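Local coordinates for catechol 1,2-dioxygenase (Pseudomonas putida, PDB 2AZQ), which probably catalyses the iron(III)-dependent intradiol ring cleavage of catechol by dioxygen to cis,cis-muconate, opening a branch of the beta-ketoadipate pathway, at residues Q160-S164 and Y165-T169. Sequence-based numbering, arbitrary orientation.
With FE (Fe (III) ion), chain B.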
ATOM      1  N   GLN A 160     -12.945 -26.364  -4.431  1.00  9.88           N
ATOM      2  CA  GLN A 160     -12.040 -26.065  -3.307  1.00 11.49           C
ATOM      3  C   GLN A 160     -12.216 -24.567  -3.025  1.00 11.15           C
ATOM      4  O   GLN A 160     -11.643 -24.002  -2.069  1.00  9.31           O
ATOM      5  CB  GLN A 160     -10.572 -26.271  -3.665  1.00 13.50           C
ATOM      6  CG  GLN A 160     -10.100 -27.673  -3.911  1.00 18.57           C
ATOM      7  CD  GLN A 160      -8.875 -27.658  -4.836  1.00 23.01           C
ATOM      8  OE1 GLN A 160      -7.868 -26.965  -4.552  1.00 24.23           O
ATOM      9  NE2 GLN A 160      -8.961 -28.399  -5.961  1.00 19.77           N
ATOM     10  N   GLY A 161     -12.988 -23.919  -3.887  1.00  8.76           N
ATOM     11  CA  GLY A 161     -13.213 -22.505  -3.701  1.00  7.55           C
ATOM     12  C   GLY A 161     -12.066 -21.602  -4.126  1.00  5.62           C
ATOM     13  O   GLY A 161     -11.788 -20.624  -3.440  1.00  3.11           O
ATOM     14  N   THR A 162     -11.395 -21.917  -5.230  1.00  2.41           N
ATOM     15  CA  THR A 162     -10.322 -21.040  -5.692  1.00  3.78           C
ATOM     16  C   THR A 162     -10.529 -20.770  -7.163  1.00  3.59           C
ATOM     17  O   THR A 162     -11.325 -21.448  -7.810  1.00  4.15           O
ATOM     18  CB  THR A 162      -8.888 -21.630  -5.510  1.00  3.48           C
ATOM     19  OG1 THR A 162      -8.667 -22.679  -6.453  1.00  3.16           O
ATOM     20  CG2 THR A 162      -8.696 -22.157  -4.107  1.00  2.00           C
ATOM     21  N   TYR A 163      -9.839 -19.754  -7.685  1.00  4.75           N
ATOM     22  CA  TYR A 163      -9.969 -19.427  -9.105  1.00  4.72           C
ATOM     23  C   TYR A 163      -8.744 -19.875  -9.860  1.00  4.61           C
ATOM     24  O   TYR A 163      -7.644 -19.899  -9.312  1.00  5.11           O
ATOM     25  CB  TYR A 163     -10.159 -17.929  -9.326  1.00  4.15           C
ATOM     26  CG  TYR A 163     -11.445 -17.342  -8.775  1.00  3.95           C
ATOM     27  CD1 TYR A 163     -11.600 -17.128  -7.413  1.00  4.21           C
ATOM     28  CD2 TYR A 163     -12.467 -16.919  -9.631  1.00  2.45           C
ATOM     29  CE1 TYR A 163     -12.732 -16.489  -6.908  1.00  5.64           C
ATOM     30  CE2 TYR A 163     -13.603 -16.280  -9.143  1.00  3.70           C
ATOM     31  CZ  TYR A 163     -13.725 -16.059  -7.772  1.00  4.89           C
ATOM     32  OH  TYR A 163     -14.796 -15.363  -7.260  1.00  5.96           O
ATOM     33  N   SER A 164      -8.920 -20.265 -11.112  1.00  4.62           N
ATOM     34  CA  SER A 164      -7.760 -20.682 -11.884  1.00  5.14           C
ATOM     35  C   SER A 164      -6.868 -19.455 -12.078  1.00  7.83           C
ATOM     36  O   SER A 164      -7.245 -18.316 -11.740  1.00  9.02           O
ATOM     37  CB  SER A 164      -8.168 -21.214 -13.244  1.00  2.72           C
ATOM     38  OG  SER A 164      -8.688 -20.177 -14.050  1.00  2.00           O
ATOM     39  N   TYR A 165      -5.685 -19.693 -12.622  1.00  9.55           N
ATOM     40  CA  TYR A 165      -4.735 -18.633 -12.856  1.00 11.69           C
ATOM     41  C   TYR A 165      -4.012 -18.199 -11.579  1.00 13.89           C
ATOM     42  O   TYR A 165      -2.778 -18.095 -11.568  1.00 15.42           O
ATOM     43  CB  TYR A 165      -5.413 -17.422 -13.472  1.00 12.27           C
ATOM     44  CG  TYR A 165      -4.392 -16.459 -13.896  1.00 12.09           C
ATOM     45  CD1 TYR A 165      -3.692 -16.668 -15.071  1.00 14.50           C
ATOM     46  CD2 TYR A 165      -3.960 -15.460 -13.029  1.00 14.72           C
ATOM     47  CE1 TYR A 165      -2.572 -15.928 -15.374  1.00 17.00           C
ATOM     48  CE2 TYR A 165      -2.837 -14.705 -13.315  1.00 16.75           C
ATOM     49  CZ  TYR A 165      -2.145 -14.957 -14.489  1.00 18.26           C
ATOM     50  OH  TYR A 165      -0.993 -14.270 -14.765  1.00 22.77           O
ATOM     51  N   PHE A 166      -4.743 -17.922 -10.501  1.00 14.04           N
ATOM     52  CA  PHE A 166      -4.050 -17.523  -9.285  1.00 14.00           C
ATOM     53  C   PHE A 166      -3.718 -18.792  -8.576  1.00 16.54           C
ATOM     54  O   PHE A 166      -2.743 -18.857  -7.827  1.00 19.12           O
ATOM     55  CB  PHE A 166      -4.909 -16.627  -8.417  1.00 10.63           C
ATOM     56  CG  PHE A 166      -5.355 -15.417  -9.121  1.00  8.65           C
ATOM     57  CD1 PHE A 166      -6.523 -15.431  -9.872  1.00  8.77           C
ATOM     58  CD2 PHE A 166      -4.543 -14.286  -9.154  1.00  8.07           C
ATOM     59  CE1 PHE A 166      -6.876 -14.334 -10.656  1.00  8.07           C
ATOM     60  CE2 PHE A 166      -4.878 -13.193  -9.925  1.00  5.71           C
ATOM     61  CZ  PHE A 166      -6.047 -13.218 -10.680  1.00  8.28           C
ATOM     62  N   ASP A 167      -4.531 -19.811  -8.824  1.00 17.74           N
ATOM     63  CA  ASP A 167      -4.275 -21.106  -8.234  1.00 19.31           C
ATOM     64  C   ASP A 167      -3.609 -21.896  -9.333  1.00 20.59           C
ATOM     65  O   ASP A 167      -4.252 -22.315 -10.293  1.00 21.23           O
ATOM     66  CB  ASP A 167      -5.560 -21.801  -7.813  1.00 18.82           C
ATOM     67  CG  ASP A 167      -5.288 -23.110  -7.124  1.00 18.60           C
ATOM     68  OD1 ASP A 167      -6.243 -23.798  -6.732  1.00 20.44           O
ATOM     69  OD2 ASP A 167      -4.101 -23.454  -6.969  1.00 18.69           O
ATOM     70  N   SER A 168      -2.308 -22.091  -9.197  1.00 22.02           N
ATOM     71  CA  SER A 168      -1.557 -22.813 -10.207  1.00 22.71           C
ATOM     72  C   SER A 168      -1.960 -24.265 -10.348  1.00 22.96           C
ATOM     73  O   SER A 168      -1.729 -24.858 -11.406  1.00 24.33           O
ATOM     74  CB  SER A 168      -0.050 -22.712  -9.932  1.00 24.92           C
ATOM     75  OG  SER A 168       0.436 -21.396 -10.189  1.00 26.79           O
ATOM     76  N   THR A 169      -2.550 -24.848  -9.303  1.00 22.30           N
ATOM     77  CA  THR A 169      -2.958 -26.247  -9.389  1.00 20.76           C
ATOM     78  C   THR A 169      -4.013 -26.398 -10.472  1.00 19.59           C
ATOM     79  O   THR A 169      -4.089 -27.445 -11.098  1.00 19.84           O
ATOM     80  CB  THR A 169      -3.511 -26.831  -8.026  1.00 21.43           C
ATOM     81  OG1 THR A 169      -4.520 -25.974  -7.473  1.00 24.40           O
ATOM     82  CG2 THR A 169      -2.394 -27.002  -7.018  1.00 22.81           C
TER
HETATM   83 FE    FE B 400     -15.222 -13.900  -6.705  1.00 16.50          FE
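Thr162 and Asp167 meet through their side chains across a tight reversal of the loop between strands 151-155 and 176-180. The hydroxyl OG1 of Thr162, which Gln170 NE2 also meets in a hydrogen bond, donates to Asp167 OD1 at 2.7 Å, reaching that oxygen on its anti side and close to the carboxylate plane. With CG anti to the backbone N (chi1 -177°), the Asp167 carboxylate lies where OD1 can take the Thr162 hydroxyl, while its other oxygen is taken up farther along the chain. There OD2 accepts from Thr169 OG1 at 2.6 Å and from the Thr169 backbone N at 3.1 Å, both arriving over the same face of the carboxylate; the latter bond closes an Asx turn. Three donors thus grip one carboxylate and hold its rotation. An alanine in place of Asp167 would probably undo the Asx turn and leave the Thr162 and Thr169 hydroxyls and Thr169 N without this shared acceptor. The backbone seconds the side chains, Asp167 N donating to Tyr163 O at 3.2 Å. This reversal belongs to the catalytic domain of the intradiol dioxygenases, and the tyrosine that leads into it is an iron ligand: Tyr163 OH binds the ferric ion, whose site Tyr197, His221 and His223 complete. From CB onward the Tyr163 ring leads away from the turn to the metal, and only CB brushes the edge of the Phe166 ring, 4.4 Å from CD1. Buried Ser164 likewise turns its hydroxyl elsewhere, to the carbonyl of Asn174. Tyr165 and Phe166 are exposed rings packed on each other, Tyr165 CD2 over the centre of one Phe166 face. The contact is looser on the Gln160 side, where the amide and the Asp167 carboxylate stand nearly perpendicular (86°), with Gln160 OE1 still 4.2 Å from Asp167 OD1.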